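Cellulase (Uncultured bacterium, PDB 6XSO) probably hydrolyses internal beta-1,4 linkages in cellulose and other plant cell-wall glucans and xylans, as a broad-specificity endoglucanase of glycoside hydrolase family 5. Local coordinates at residues A[273-278]-A[311-316]; A[123-128]-A[172-177]; A[63-68]-A[107-112]; A[284-289]-A[333-338]; A[326-331]-A[366-371]. All coordinates share one frame; numbering follows the deposited sequence.

Contact 1: residues A[273-278]-A[311-316]; sequences TIAGKT and TSNVDA
Ile274 and Thr311 meet on the buried side of this loop pair: CD1 of Ile274 lies 3.7 Å from CG2 of Thr311, the two side chains crossing at about a right angle. On the more open side, OG of Ser312 approaches OG1 of Thr273 at 3.4 Å, at most a weak hydrogen bond, since the serine proton may go to a water instead. That water bonds Ser312 OG and accepts from Ile274 N at 2.8 Å, so bridging the loops. CB of Ala275 rests against ND2 of Asn313 at 3.9 Å.

Behind this shell, a type II turn from Ile274 to Lys277 shapes the first loop, and Lys277 NZ donates to Thr273 O at 3.0 Å while forming a salt bridge with Asp285. Asp320 takes hydrogen bonds from Thr311 OG1 and Asn313 ND2, and Ser312 is backbone-bonded to Pro272, just before the first segment. Between the two segments themselves, then, a small apolar patch, one water and a long hydroxyl pair make the join; the firmer polar bonds go to residues alongside.

Contact 2: residues A[123-128]-A[172-177]; sequences HDTGAD and SYNEML
Tyr173, whose CB touches CG2 of Thr125 at 3.8 Å, has its ring flanked by neighbours in its own segment: Ser172 OG over one face, toward the rim, and the Met176 CE methyl over the centre of the opposite face, 3.4 Å above the ring plane. Thr125 carries the contact. With chi1 at 68°, OG1 stands between the backbone N and the carbonyl carbon of its own residue and accepts a hydrogen bond from Glu175 N at 3.0 Å, with an angle of 156° at the hydrogen; the same OG1 is also bonded to His122 O. Next along, CB of Ala127 packs on CD1 of Leu177 at 3.8 Å. Two waters complete the seam: one links His123 ND1, Thr125 O and Asn174 ND2, the other accepts from both Gly126 N and Leu177 N.

Asn174-Glu175, just after the fourth strand, is probably the Asn-Glu pair of family 5, its glutamate the acid/base; Glu308 of the seventh strand would then be the nucleophile. Arg80 bonds Asn174 OD1 and His269 bonds Glu175 OE2. The two segments follow strands 116-119 and 168-171; Tyr173 and Met176 lean on Ile206 of helix 196-219, and Asn174 and Glu175 touch Glu308.

Contact 3: residues A[63-68]-A[107-112]; sequences TKPELF and VDYVVA
Tyr109 lays one face of its ring over Pro65. CD of Pro65 stands 3.8 Å from the centroid of the Tyr109 ring, only 12° off the ring normal, a CH-pi contact, while Pro65 CB meets Tyr109 CD1 at 3.6 Å. With CG anti to its own carbonyl carbon (chi1 -63°), the tyrosine leaves its helix toward the proline, and its OH is bonded to Arg102, which also bonds Thr63 O. Near the plane of the same ring, at its edge, lies CE2 of Phe68.

Phe68 in turn offers a ring face to helix 97-111. CG2 of Val110 sits over the centre of the Phe68 ring, 3.8 Å from its centroid and 4° off the normal, with Leu67 CD2 toward the rim of the opposite face. CB of Tyr109 presses on Phe68 CD2 at 3.5 Å. A water donating to Pro65 O at 2.8 Å and to Tyr109 O at 2.7 Å ties the backbones together.

Phe68 and Val110 both rest on Ile79 of strand 78-81. The start of helix 66-73 is packed against the last turns of helix 97-111 over that strand, the side-by-side layering of outer helices that belongs to a TIM barrel.

Contact 4: residues A[284-289]-A[333-338]; sequences TDTRDL and DDFVAQ
The helical segments carrying Thr286 and Phe335 run nearly parallel, their axes 10.0 Å apart at closest approach and crossing at -25°. Gln338 fills the gap between them. Its NE2 meets CG2 of Thr286 at 3.5 Å, and its amide lies almost flat over the Arg287 guanidinium, the two planes 8° apart and NE2 over one face. OE1 of Gln338 comes within 3.3 Å of Arg287 NH1, but the angle is too poor for a hydrogen bond.

What fixes the amide is NE2, which donates to OD2 of Asp334, one turn earlier, at 2.7 Å, and also to Arg283 O. The Asp334 carboxylate then reaches across through waters. One accepts from Thr286 OG1 and donates to Asp334 OD2; the other accepts from Arg287 NH2 at 2.6 Å, at the guanidinium edge, and donates to Asp334 OD1. The opposite charges of Arg287 and Asp334 are therefore linked through solvent rather than directly.

Toward the barrel the contact turns apolar. CD2 of Leu289 touches CE1 of Phe335 at 3.6 Å, Thr286 CG2 lies 4.0 Å from Phe335 CD1, and the phenylalanine ring stacks on Trp309 and rests on Ile306 of strand 304-309. A polar, watered outer rim above an apolar floor on the strands fits two outer helices of a TIM barrel packed side by side.

Contact 5: residues A[326-331]-A[366-371]; sequences SLMFQF and ADLAER
Phe329 is the tight centre of this helix pair, wedged between Leu368, Asp367 and Arg371. Its CE1 packs on CD1 of Leu368 at 3.8 Å, and its CZ meets CG of Asp367 at 3.7 Å, the carboxylate coming to the ring edge with the two planes 89° apart. The Arg371 guanidinium instead lays a face on the root of the side chain: Phe329 CB stands over its centre, 3.5 Å from CZ of Arg371. A bend at chi2 (81°) turns Arg371 CD toward Phe329.

Away from the phenylalanine the fit slackens. On the barrel side Met328 CE only approaches Leu368 CD2 at 4.2 Å, both side chains resting on Tyr348 of strand 345-349. On the outer side Arg371 NH2 stays 4.3 Å from Gln330 N, and no hydrogen bond joins the two segments themselves. Just beyond them two salt bridges join the helices, Arg371 to Asp333 and Asp367 to Lys325; Asp367 also bonds the Tyr321 hydroxyl.

The segments run almost parallel, their axes 10.6 Å apart at closest approach and 22° from alignment. Helix 366-377, which follows the eighth strand, is thereby laid against helix 325-341, as neighbouring outer helices are in a TIM barrel.

Overall arrangement
From the N terminus, contact 3 comes first, closing a loop around strand 78-81 and joining helices 66-73 and 97-111. Contact 2 follows in series, drawing together the loops after the third and fourth strands, nearer the centre of the chain. After a long gap the remaining three are chained: contact 4 crosses both 1 and 5, which themselves follow in series. Contact 1 joins the loops after strands 264-270 and 304-309; contact 4 ties helix 279-298 to helix 325-341, and contact 5 adds helix 366-377 to the same middle helix. Salt bridges link contact 1 with 4 and contact 4 with 5, and Ile274 packs on Met328 between 1 and 5.

Contact 1: residues A[273-278]-A[311-316]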
# COMPACT_ATOMS: atom_id res chain seq x y z
N THR A 273 -6.61 -17.72 1.40
CA THR A 273 -6.50 -19.03 0.80
C THR A 273 -7.85 -19.46 0.25
O THR A 273 -8.86 -19.44 0.96
CB THR A 273 -6.03 -20.04 1.85
OG1 THR A 273 -4.74 -19.65 2.37
CG2 THR A 273 -5.89 -21.41 1.24
N ILE A 274 -7.88 -19.81 -1.04
CA ILE A 274 -9.08 -20.36 -1.65
C ILE A 274 -8.92 -21.82 -2.05
O ILE A 274 -9.92 -22.54 -2.15
CB ILE A 274 -9.58 -19.52 -2.84
CG1 ILE A 274 -8.61 -19.56 -4.02
CG2 ILE A 274 -9.85 -18.09 -2.39
CD1 ILE A 274 -9.20 -18.95 -5.32
N ALA A 275 -7.69 -22.30 -2.25
CA ALA A 275 -7.50 -23.69 -2.62
C ALA A 275 -7.98 -24.62 -1.51
O ALA A 275 -7.68 -24.41 -0.33
CB ALA A 275 -6.02 -23.93 -2.92
N GLY A 276 -8.72 -25.65 -1.89
CA GLY A 276 -9.26 -26.61 -0.96
C GLY A 276 -10.54 -26.18 -0.28
O GLY A 276 -11.04 -26.91 0.59
N LYS A 277 -11.10 -25.03 -0.65
CA LYS A 277 -12.30 -24.51 -0.04
C LYS A 277 -13.43 -24.43 -1.06
O LYS A 277 -13.21 -24.28 -2.27
CB LYS A 277 -12.06 -23.12 0.53
CG LYS A 277 -11.05 -23.09 1.66
CD LYS A 277 -10.88 -21.70 2.20
CE LYS A 277 -9.80 -21.68 3.29
NZ LYS A 277 -9.57 -20.30 3.79
N THR A 278 -14.65 -24.51 -0.54
CA THR A 278 -15.82 -24.26 -1.36
C THR A 278 -16.06 -22.76 -1.44
O THR A 278 -15.58 -21.99 -0.59
CB THR A 278 -17.06 -24.89 -0.75
OG1 THR A 278 -17.35 -24.20 0.48
CG2 THR A 278 -16.84 -26.38 -0.48
N THR A 311 -4.91 -14.09 -4.17
CA THR A 311 -5.09 -15.27 -3.34
C THR A 311 -3.74 -15.70 -2.79
O THR A 311 -2.69 -15.18 -3.18
CB THR A 311 -5.71 -16.43 -4.11
OG1 THR A 311 -4.77 -16.87 -5.11
CG2 THR A 311 -7.01 -16.02 -4.74
N SER A 312 -3.77 -16.69 -1.90
CA SER A 312 -2.56 -17.12 -1.22
C SER A 312 -1.54 -17.72 -2.16
O SER A 312 -0.36 -17.77 -1.82
CB SER A 312 -2.92 -18.15 -0.15
OG SER A 312 -3.42 -19.34 -0.74
N ASN A 313 -1.95 -18.16 -3.35
CA ASN A 313 -1.03 -18.76 -4.30
C ASN A 313 -0.55 -17.78 -5.37
O ASN A 313 0.01 -18.20 -6.39
CB ASN A 313 -1.68 -19.99 -4.94
CG ASN A 313 -1.78 -21.16 -3.96
OD1 ASN A 313 -0.88 -21.41 -3.14
ND2 ASN A 313 -2.88 -21.90 -4.05
N VAL A 314 -0.73 -16.48 -5.15
CA VAL A 314 -0.31 -15.47 -6.12
C VAL A 314 1.14 -15.67 -6.56
O VAL A 314 1.48 -15.47 -7.74
CB VAL A 314 -0.56 -14.05 -5.56
CG1 VAL A 314 0.29 -13.77 -4.33
CG2 VAL A 314 -0.34 -13.00 -6.65
N ASP A 315 2.02 -16.04 -5.64
CA ASP A 315 3.45 -16.17 -5.93
C ASP A 315 3.90 -17.62 -6.01
O ASP A 315 5.11 -17.89 -6.04
CB ASP A 315 4.28 -15.41 -4.89
CG ASP A 315 4.39 -13.90 -5.18
OD1 ASP A 315 3.97 -13.45 -6.27
OD2 ASP A 315 4.91 -13.16 -4.33
N ALA A 316 2.97 -18.57 -6.04
CA ALA A 316 3.34 -19.98 -6.05
C ALA A 316 3.67 -20.42 -7.47
O ALA A 316 3.32 -19.77 -8.46
CB ALA A 316 2.20 -20.83 -5.48
O HOH W 1 -5.45 -20.24 -2.44

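Contact 2: residues A[123-128]-A[172-177]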
# COMPACT_ATOMS: atom_id res chain seq x y z
N HIS A 123 10.00 -1.54 0.44
CA HIS A 123 10.93 -2.54 0.95
C HIS A 123 12.03 -1.96 1.82
O HIS A 123 13.02 -2.63 2.11
CB HIS A 123 11.50 -3.41 -0.16
CG HIS A 123 10.49 -4.31 -0.77
ND1 HIS A 123 9.64 -5.09 -0.02
CD2 HIS A 123 10.19 -4.57 -2.07
CE1 HIS A 123 8.86 -5.79 -0.82
NE2 HIS A 123 9.18 -5.50 -2.07
N ASP A 124 11.84 -0.71 2.24
CA ASP A 124 12.49 -0.23 3.46
C ASP A 124 12.00 -0.96 4.69
O ASP A 124 12.69 -0.93 5.72
CB ASP A 124 12.21 1.27 3.51
CG ASP A 124 12.69 1.98 2.24
OD1 ASP A 124 13.91 2.23 2.14
OD2 ASP A 124 11.84 2.25 1.35
N THR A 125 10.83 -1.59 4.60
CA THR A 125 10.30 -2.54 5.58
C THR A 125 10.39 -3.95 5.01
O THR A 125 10.58 -4.16 3.81
CB THR A 125 8.82 -2.27 5.89
OG1 THR A 125 8.02 -2.57 4.74
CG2 THR A 125 8.56 -0.85 6.34
N GLY A 126 10.19 -4.93 5.90
CA GLY A 126 9.91 -6.29 5.50
C GLY A 126 10.84 -7.31 6.11
O GLY A 126 11.65 -7.03 6.99
N ALA A 127 10.69 -8.55 5.64
CA ALA A 127 11.42 -9.67 6.20
C ALA A 127 12.87 -9.70 5.70
O ALA A 127 13.13 -9.67 4.49
CB ALA A 127 10.72 -10.97 5.82
N ASP A 128 13.80 -9.77 6.65
CA ASP A 128 15.20 -9.96 6.30
C ASP A 128 15.38 -11.24 5.51
O ASP A 128 14.76 -12.27 5.82
CB ASP A 128 16.05 -10.08 7.55
CG ASP A 128 15.92 -8.90 8.48
OD1 ASP A 128 15.68 -7.77 7.99
OD2 ASP A 128 16.10 -9.12 9.70
N SER A 172 2.39 5.45 4.92
CA SER A 172 3.50 5.59 5.86
C SER A 172 4.63 4.59 5.65
O SER A 172 5.81 4.96 5.74
CB SER A 172 2.93 5.45 7.28
OG SER A 172 2.25 4.20 7.46
N TYR A 173 4.31 3.31 5.49
CA TYR A 173 5.27 2.20 5.46
C TYR A 173 4.45 0.99 5.01
O TYR A 173 3.23 0.95 5.22
CB TYR A 173 6.02 1.94 6.82
CG TYR A 173 5.05 1.96 7.97
CD1 TYR A 173 4.16 0.91 8.15
CD2 TYR A 173 4.95 3.06 8.82
CE1 TYR A 173 3.20 0.94 9.12
CE2 TYR A 173 3.98 3.11 9.79
CZ TYR A 173 3.10 2.06 9.91
OH TYR A 173 2.12 2.13 10.86
N ASN A 174 5.12 -0.00 4.43
CA ASN A 174 4.43 -1.13 3.81
C ASN A 174 4.09 -2.27 4.76
O ASN A 174 2.96 -2.36 5.24
CB ASN A 174 5.26 -1.62 2.60
CG ASN A 174 4.65 -2.81 1.94
OD1 ASN A 174 3.43 -2.82 1.69
ND2 ASN A 174 5.47 -3.83 1.63
N GLU A 175 5.05 -3.17 5.03
CA GLU A 175 4.83 -4.38 5.83
C GLU A 175 5.93 -4.42 6.88
O GLU A 175 6.94 -5.11 6.73
CB GLU A 175 4.79 -5.65 4.94
CG GLU A 175 3.51 -5.75 4.12
CD GLU A 175 3.44 -6.96 3.23
OE1 GLU A 175 4.44 -7.67 3.04
OE2 GLU A 175 2.34 -7.22 2.69
N MET A 176 5.75 -3.64 7.94
CA MET A 176 6.77 -3.52 8.97
C MET A 176 6.64 -4.68 9.95
O MET A 176 5.56 -4.93 10.50
CB MET A 176 6.60 -2.19 9.72
CG MET A 176 7.85 -1.80 10.46
SD MET A 176 7.67 -0.46 11.65
CE MET A 176 6.84 0.81 10.71
N LEU A 177 7.75 -5.37 10.18
CA LEU A 177 7.80 -6.56 11.03
C LEU A 177 8.73 -6.31 12.21
O LEU A 177 9.57 -5.40 12.19
CB LEU A 177 8.32 -7.76 10.24
CG LEU A 177 7.71 -8.02 8.86
CD1 LEU A 177 8.30 -9.26 8.22
CD2 LEU A 177 6.19 -8.13 8.95
O HOH W 2 8.13 -4.73 2.31
O HOH W 3 10.31 -4.59 8.86

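Contact 3: residues A[63-68]-A[107-112]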
# COMPACT_ATOMS: atom_id res chain seq x y z
N THR A 63 8.50 2.16 -16.90
CA THR A 63 7.07 2.41 -16.98
C THR A 63 6.79 3.56 -17.96
O THR A 63 7.56 4.52 -18.04
CB THR A 63 6.56 2.79 -15.60
OG1 THR A 63 6.91 1.79 -14.62
CG2 THR A 63 5.03 2.92 -15.57
N LYS A 64 5.70 3.45 -18.71
CA LYS A 64 5.28 4.45 -19.67
C LYS A 64 3.85 4.88 -19.38
O LYS A 64 3.07 4.12 -18.79
CB LYS A 64 5.35 3.92 -21.11
CG LYS A 64 6.77 3.70 -21.58
CD LYS A 64 6.83 3.44 -23.06
CE LYS A 64 6.28 2.08 -23.41
NZ LYS A 64 6.23 1.93 -24.89
N PRO A 65 3.46 6.08 -19.82
CA PRO A 65 2.14 6.59 -19.42
C PRO A 65 0.98 5.84 -20.02
O PRO A 65 -0.11 5.82 -19.43
CB PRO A 65 2.18 8.07 -19.85
CG PRO A 65 3.25 8.15 -20.89
CD PRO A 65 4.28 7.13 -20.46
N GLU A 66 1.17 5.21 -21.18
CA GLU A 66 0.07 4.53 -21.85
C GLU A 66 -0.49 3.40 -21.01
O GLU A 66 -1.70 3.12 -21.08
CB GLU A 66 0.56 4.03 -23.20
CG GLU A 66 0.80 5.13 -24.23
CD GLU A 66 2.01 6.04 -23.97
OE1 GLU A 66 3.04 5.62 -23.38
OE2 GLU A 66 1.91 7.21 -24.42
N LEU A 67 0.35 2.73 -20.23
CA LEU A 67 -0.13 1.69 -19.33
C LEU A 67 -1.31 2.17 -18.49
O LEU A 67 -2.27 1.43 -18.27
CB LEU A 67 1.01 1.23 -18.40
CG LEU A 67 0.65 0.27 -17.28
CD1 LEU A 67 0.16 -1.07 -17.81
CD2 LEU A 67 1.88 0.09 -16.35
N PHE A 68 -1.24 3.40 -17.99
CA PHE A 68 -2.29 3.87 -17.09
C PHE A 68 -3.53 4.34 -17.85
O PHE A 68 -4.64 4.23 -17.32
CB PHE A 68 -1.72 4.91 -16.13
CG PHE A 68 -0.61 4.35 -15.28
CD1 PHE A 68 -0.83 3.29 -14.42
CD2 PHE A 68 0.68 4.84 -15.41
CE1 PHE A 68 0.20 2.76 -13.66
CE2 PHE A 68 1.71 4.31 -14.65
CZ PHE A 68 1.47 3.27 -13.79
N VAL A 107 4.09 9.13 -10.93
CA VAL A 107 2.89 9.70 -10.33
C VAL A 107 2.13 10.53 -11.36
O VAL A 107 0.90 10.43 -11.47
CB VAL A 107 3.27 10.53 -9.09
CG1 VAL A 107 2.08 11.29 -8.57
CG2 VAL A 107 3.84 9.59 -8.03
N ASP A 108 2.85 11.36 -12.12
CA ASP A 108 2.23 12.17 -13.15
C ASP A 108 1.50 11.29 -14.16
O ASP A 108 0.40 11.64 -14.62
CB ASP A 108 3.29 13.02 -13.86
CG ASP A 108 3.76 14.19 -13.01
OD1 ASP A 108 3.06 14.57 -12.04
OD2 ASP A 108 4.86 14.74 -13.30
N TYR A 109 2.09 10.15 -14.52
CA TYR A 109 1.44 9.27 -15.49
C TYR A 109 0.08 8.82 -14.97
O TYR A 109 -0.87 8.64 -15.74
CB TYR A 109 2.26 8.00 -15.72
CG TYR A 109 3.64 8.13 -16.31
CD1 TYR A 109 4.05 9.27 -16.99
CD2 TYR A 109 4.53 7.07 -16.23
CE1 TYR A 109 5.33 9.35 -17.53
CE2 TYR A 109 5.79 7.13 -16.77
CZ TYR A 109 6.20 8.28 -17.40
OH TYR A 109 7.47 8.36 -17.94
N VAL A 110 -0.00 8.57 -13.66
CA VAL A 110 -1.24 8.08 -13.06
C VAL A 110 -2.28 9.18 -12.98
O VAL A 110 -3.43 9.01 -13.43
CB VAL A 110 -0.95 7.49 -11.67
CG1 VAL A 110 -2.25 7.14 -10.98
CG2 VAL A 110 -0.02 6.28 -11.76
N VAL A 111 -1.91 10.33 -12.42
CA VAL A 111 -2.90 11.38 -12.22
C VAL A 111 -3.31 12.02 -13.54
O VAL A 111 -4.37 12.65 -13.61
CB VAL A 111 -2.44 12.39 -11.15
CG1 VAL A 111 -2.21 11.70 -9.81
CG2 VAL A 111 -1.23 13.14 -11.61
N ALA A 112 -2.52 11.84 -14.60
CA ALA A 112 -2.93 12.30 -15.93
C ALA A 112 -4.21 11.64 -16.38
O ALA A 112 -4.91 12.21 -17.23
CB ALA A 112 -1.83 11.99 -16.95
O HOH W 4 8.91 6.04 -19.96
O HOH W 5 -0.92 8.31 -18.44

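Contact 4: residues A[284-289]-A[333-338]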
# COMPACT_ATOMS: atom_id res chain seq x y z
N THR A 284 -17.63 -16.79 3.42
CA THR A 284 -17.62 -16.63 4.87
C THR A 284 -16.28 -16.10 5.38
O THR A 284 -16.24 -15.25 6.27
CB THR A 284 -17.96 -17.97 5.52
OG1 THR A 284 -19.27 -18.37 5.09
CG2 THR A 284 -17.92 -17.85 7.02
N ASP A 285 -15.17 -16.61 4.83
CA ASP A 285 -13.86 -16.10 5.21
C ASP A 285 -13.74 -14.62 4.87
O ASP A 285 -13.19 -13.82 5.64
CB ASP A 285 -12.76 -16.84 4.47
CG ASP A 285 -12.52 -18.23 4.98
OD1 ASP A 285 -12.91 -18.56 6.13
OD2 ASP A 285 -11.90 -19.00 4.21
N THR A 286 -14.23 -14.22 3.70
CA THR A 286 -14.16 -12.82 3.33
C THR A 286 -15.04 -11.97 4.25
O THR A 286 -14.64 -10.88 4.66
CB THR A 286 -14.56 -12.67 1.86
OG1 THR A 286 -13.55 -13.29 1.04
CG2 THR A 286 -14.72 -11.21 1.48
N ARG A 287 -16.22 -12.49 4.61
CA ARG A 287 -17.08 -11.77 5.54
C ARG A 287 -16.39 -11.58 6.89
O ARG A 287 -16.49 -10.51 7.50
CB ARG A 287 -18.41 -12.52 5.72
CG ARG A 287 -19.50 -11.66 6.36
CD ARG A 287 -20.90 -12.33 6.26
NE ARG A 287 -21.00 -13.24 5.12
CZ ARG A 287 -21.18 -12.87 3.85
NH1 ARG A 287 -21.29 -11.59 3.52
NH2 ARG A 287 -21.24 -13.79 2.90
N ASP A 288 -15.66 -12.60 7.35
CA ASP A 288 -14.95 -12.48 8.62
C ASP A 288 -13.85 -11.43 8.53
O ASP A 288 -13.69 -10.62 9.45
CB ASP A 288 -14.37 -13.84 9.00
CG ASP A 288 -13.43 -13.76 10.20
OD1 ASP A 288 -13.94 -13.55 11.32
OD2 ASP A 288 -12.20 -13.91 10.03
N LEU A 289 -13.09 -11.45 7.44
CA LEU A 289 -12.07 -10.42 7.21
C LEU A 289 -12.68 -9.03 7.26
O LEU A 289 -12.20 -8.14 7.97
CB LEU A 289 -11.39 -10.67 5.86
CG LEU A 289 -10.61 -9.51 5.23
CD1 LEU A 289 -9.36 -9.21 6.04
CD2 LEU A 289 -10.21 -9.79 3.79
N ASP A 333 -15.30 -11.72 -7.44
CA ASP A 333 -16.61 -11.08 -7.47
C ASP A 333 -17.05 -10.71 -6.06
O ASP A 333 -17.52 -9.60 -5.80
CB ASP A 333 -17.65 -12.04 -8.05
CG ASP A 333 -17.52 -12.25 -9.55
OD1 ASP A 333 -16.74 -11.56 -10.21
OD2 ASP A 333 -18.25 -13.13 -10.07
N ASP A 334 -16.95 -11.67 -5.14
CA ASP A 334 -17.48 -11.48 -3.79
C ASP A 334 -16.58 -10.56 -2.96
O ASP A 334 -17.08 -9.77 -2.14
CB ASP A 334 -17.66 -12.84 -3.11
CG ASP A 334 -18.12 -12.71 -1.67
OD1 ASP A 334 -19.33 -12.44 -1.47
OD2 ASP A 334 -17.26 -12.88 -0.77
N PHE A 335 -15.26 -10.69 -3.11
CA PHE A 335 -14.32 -9.87 -2.34
C PHE A 335 -14.51 -8.40 -2.67
O PHE A 335 -14.65 -7.55 -1.78
CB PHE A 335 -12.90 -10.32 -2.69
CG PHE A 335 -11.82 -9.72 -1.81
CD1 PHE A 335 -11.47 -10.33 -0.63
CD2 PHE A 335 -11.15 -8.58 -2.21
CE1 PHE A 335 -10.46 -9.79 0.15
CE2 PHE A 335 -10.13 -8.04 -1.42
CZ PHE A 335 -9.82 -8.64 -0.24
N VAL A 336 -14.57 -8.07 -3.97
CA VAL A 336 -14.78 -6.69 -4.38
C VAL A 336 -16.12 -6.19 -3.89
O VAL A 336 -16.23 -5.06 -3.41
CB VAL A 336 -14.62 -6.56 -5.91
CG1 VAL A 336 -15.08 -5.19 -6.40
CG2 VAL A 336 -13.14 -6.79 -6.28
N ALA A 337 -17.17 -7.02 -4.01
CA ALA A 337 -18.50 -6.61 -3.60
C ALA A 337 -18.58 -6.38 -2.10
O ALA A 337 -19.18 -5.39 -1.65
CB ALA A 337 -19.53 -7.67 -4.00
N GLN A 338 -18.02 -7.30 -1.30
CA GLN A 338 -18.11 -7.11 0.14
C GLN A 338 -17.34 -5.87 0.57
O GLN A 338 -17.80 -5.11 1.44
CB GLN A 338 -17.63 -8.36 0.89
CG GLN A 338 -18.52 -9.59 0.76
CD GLN A 338 -18.33 -10.56 1.92
OE1 GLN A 338 -18.34 -10.17 3.08
NE2 GLN A 338 -18.13 -11.83 1.59
O HOH W 6 -14.72 -13.66 -1.45
O HOH W 7 -21.18 -12.88 0.42

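Contact 5: residues A[326-331]-A[366-371]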
# COMPACT_ATOMS: atom_id res chain seq x y z
N SER A 326 -11.94 -20.37 -12.29
CA SER A 326 -13.32 -20.00 -12.02
C SER A 326 -13.55 -19.74 -10.53
O SER A 326 -14.23 -18.77 -10.17
CB SER A 326 -14.28 -21.08 -12.51
OG SER A 326 -15.60 -20.72 -12.13
N LEU A 327 -13.01 -20.60 -9.66
CA LEU A 327 -13.14 -20.35 -8.23
C LEU A 327 -12.49 -19.02 -7.85
O LEU A 327 -13.03 -18.25 -7.04
CB LEU A 327 -12.52 -21.48 -7.42
CG LEU A 327 -12.81 -21.44 -5.93
CD1 LEU A 327 -14.27 -21.78 -5.61
CD2 LEU A 327 -11.88 -22.41 -5.20
N MET A 328 -11.34 -18.72 -8.47
CA MET A 328 -10.69 -17.44 -8.21
C MET A 328 -11.58 -16.28 -8.63
O MET A 328 -11.69 -15.27 -7.92
CB MET A 328 -9.35 -17.36 -8.93
CG MET A 328 -8.64 -16.07 -8.65
SD MET A 328 -7.05 -16.02 -9.46
CE MET A 328 -6.44 -14.46 -8.85
N PHE A 329 -12.22 -16.39 -9.80
CA PHE A 329 -13.10 -15.34 -10.28
C PHE A 329 -14.34 -15.19 -9.38
O PHE A 329 -14.82 -14.07 -9.19
CB PHE A 329 -13.50 -15.60 -11.73
CG PHE A 329 -12.39 -15.35 -12.75
CD1 PHE A 329 -11.12 -14.95 -12.39
CD2 PHE A 329 -12.65 -15.52 -14.09
CE1 PHE A 329 -10.13 -14.72 -13.37
CE2 PHE A 329 -11.68 -15.28 -15.05
CZ PHE A 329 -10.44 -14.90 -14.70
N GLN A 330 -14.87 -16.30 -8.86
CA GLN A 330 -15.98 -16.19 -7.92
C GLN A 330 -15.53 -15.52 -6.63
O GLN A 330 -16.30 -14.76 -6.02
CB GLN A 330 -16.55 -17.58 -7.63
CG GLN A 330 -17.04 -18.30 -8.86
CD GLN A 330 -17.28 -19.78 -8.61
OE1 GLN A 330 -17.96 -20.16 -7.66
NE2 GLN A 330 -16.70 -20.62 -9.46
N PHE A 331 -14.30 -15.79 -6.21
CA PHE A 331 -13.72 -15.11 -5.05
C PHE A 331 -13.61 -13.62 -5.32
O PHE A 331 -13.99 -12.79 -4.47
CB PHE A 331 -12.35 -15.74 -4.72
CG PHE A 331 -11.45 -14.84 -3.91
CD1 PHE A 331 -11.71 -14.60 -2.58
CD2 PHE A 331 -10.34 -14.25 -4.50
CE1 PHE A 331 -10.90 -13.77 -1.84
CE2 PHE A 331 -9.53 -13.41 -3.77
CZ PHE A 331 -9.80 -13.18 -2.44
N ALA A 366 -6.22 -10.47 -19.31
CA ALA A 366 -7.37 -9.63 -19.67
C ALA A 366 -8.63 -10.10 -18.97
O ALA A 366 -9.43 -9.27 -18.51
CB ALA A 366 -7.58 -9.62 -21.18
N ASP A 367 -8.82 -11.41 -18.87
CA ASP A 367 -10.02 -11.94 -18.23
C ASP A 367 -10.11 -11.50 -16.77
O ASP A 367 -11.18 -11.07 -16.31
CB ASP A 367 -10.12 -13.46 -18.41
CG ASP A 367 -8.86 -14.22 -18.00
OD1 ASP A 367 -7.84 -13.63 -17.58
OD2 ASP A 367 -8.93 -15.46 -18.10
N LEU A 368 -8.99 -11.56 -16.03
CA LEU A 368 -9.01 -11.16 -14.63
C LEU A 368 -9.19 -9.65 -14.47
O LEU A 368 -9.94 -9.21 -13.59
CB LEU A 368 -7.71 -11.62 -13.97
CG LEU A 368 -7.58 -11.23 -12.49
CD1 LEU A 368 -8.67 -11.74 -11.61
CD2 LEU A 368 -6.24 -11.73 -11.98
N ALA A 369 -8.53 -8.85 -15.31
CA ALA A 369 -8.71 -7.41 -15.23
C ALA A 369 -10.17 -7.04 -15.42
O ALA A 369 -10.73 -6.24 -14.65
CB ALA A 369 -7.82 -6.73 -16.28
N GLU A 370 -10.81 -7.63 -16.44
CA GLU A 370 -12.22 -7.35 -16.69
C GLU A 370 -13.08 -7.84 -15.55
O GLU A 370 -14.06 -7.19 -15.17
CB GLU A 370 -12.67 -7.97 -18.02
CG GLU A 370 -14.12 -7.65 -18.32
CD GLU A 370 -14.52 -7.88 -19.77
OE1 GLU A 370 -13.72 -8.45 -20.54
OE2 GLU A 370 -15.66 -7.50 -20.12
N ARG A 371 -12.73 -9.00 -14.97
CA ARG A 371 -13.53 -9.55 -13.88
C ARG A 371 -13.52 -8.62 -12.67
O ARG A 371 -14.56 -8.40 -12.05
CB ARG A 371 -13.00 -10.93 -13.48
CG ARG A 371 -13.98 -11.74 -12.62
CD ARG A 371 -15.05 -12.41 -13.48
NE ARG A 371 -15.97 -13.14 -12.62
CZ ARG A 371 -16.53 -14.30 -12.93
NH1 ARG A 371 -16.30 -14.87 -14.11
NH2 ARG A 371 -17.32 -14.88 -12.03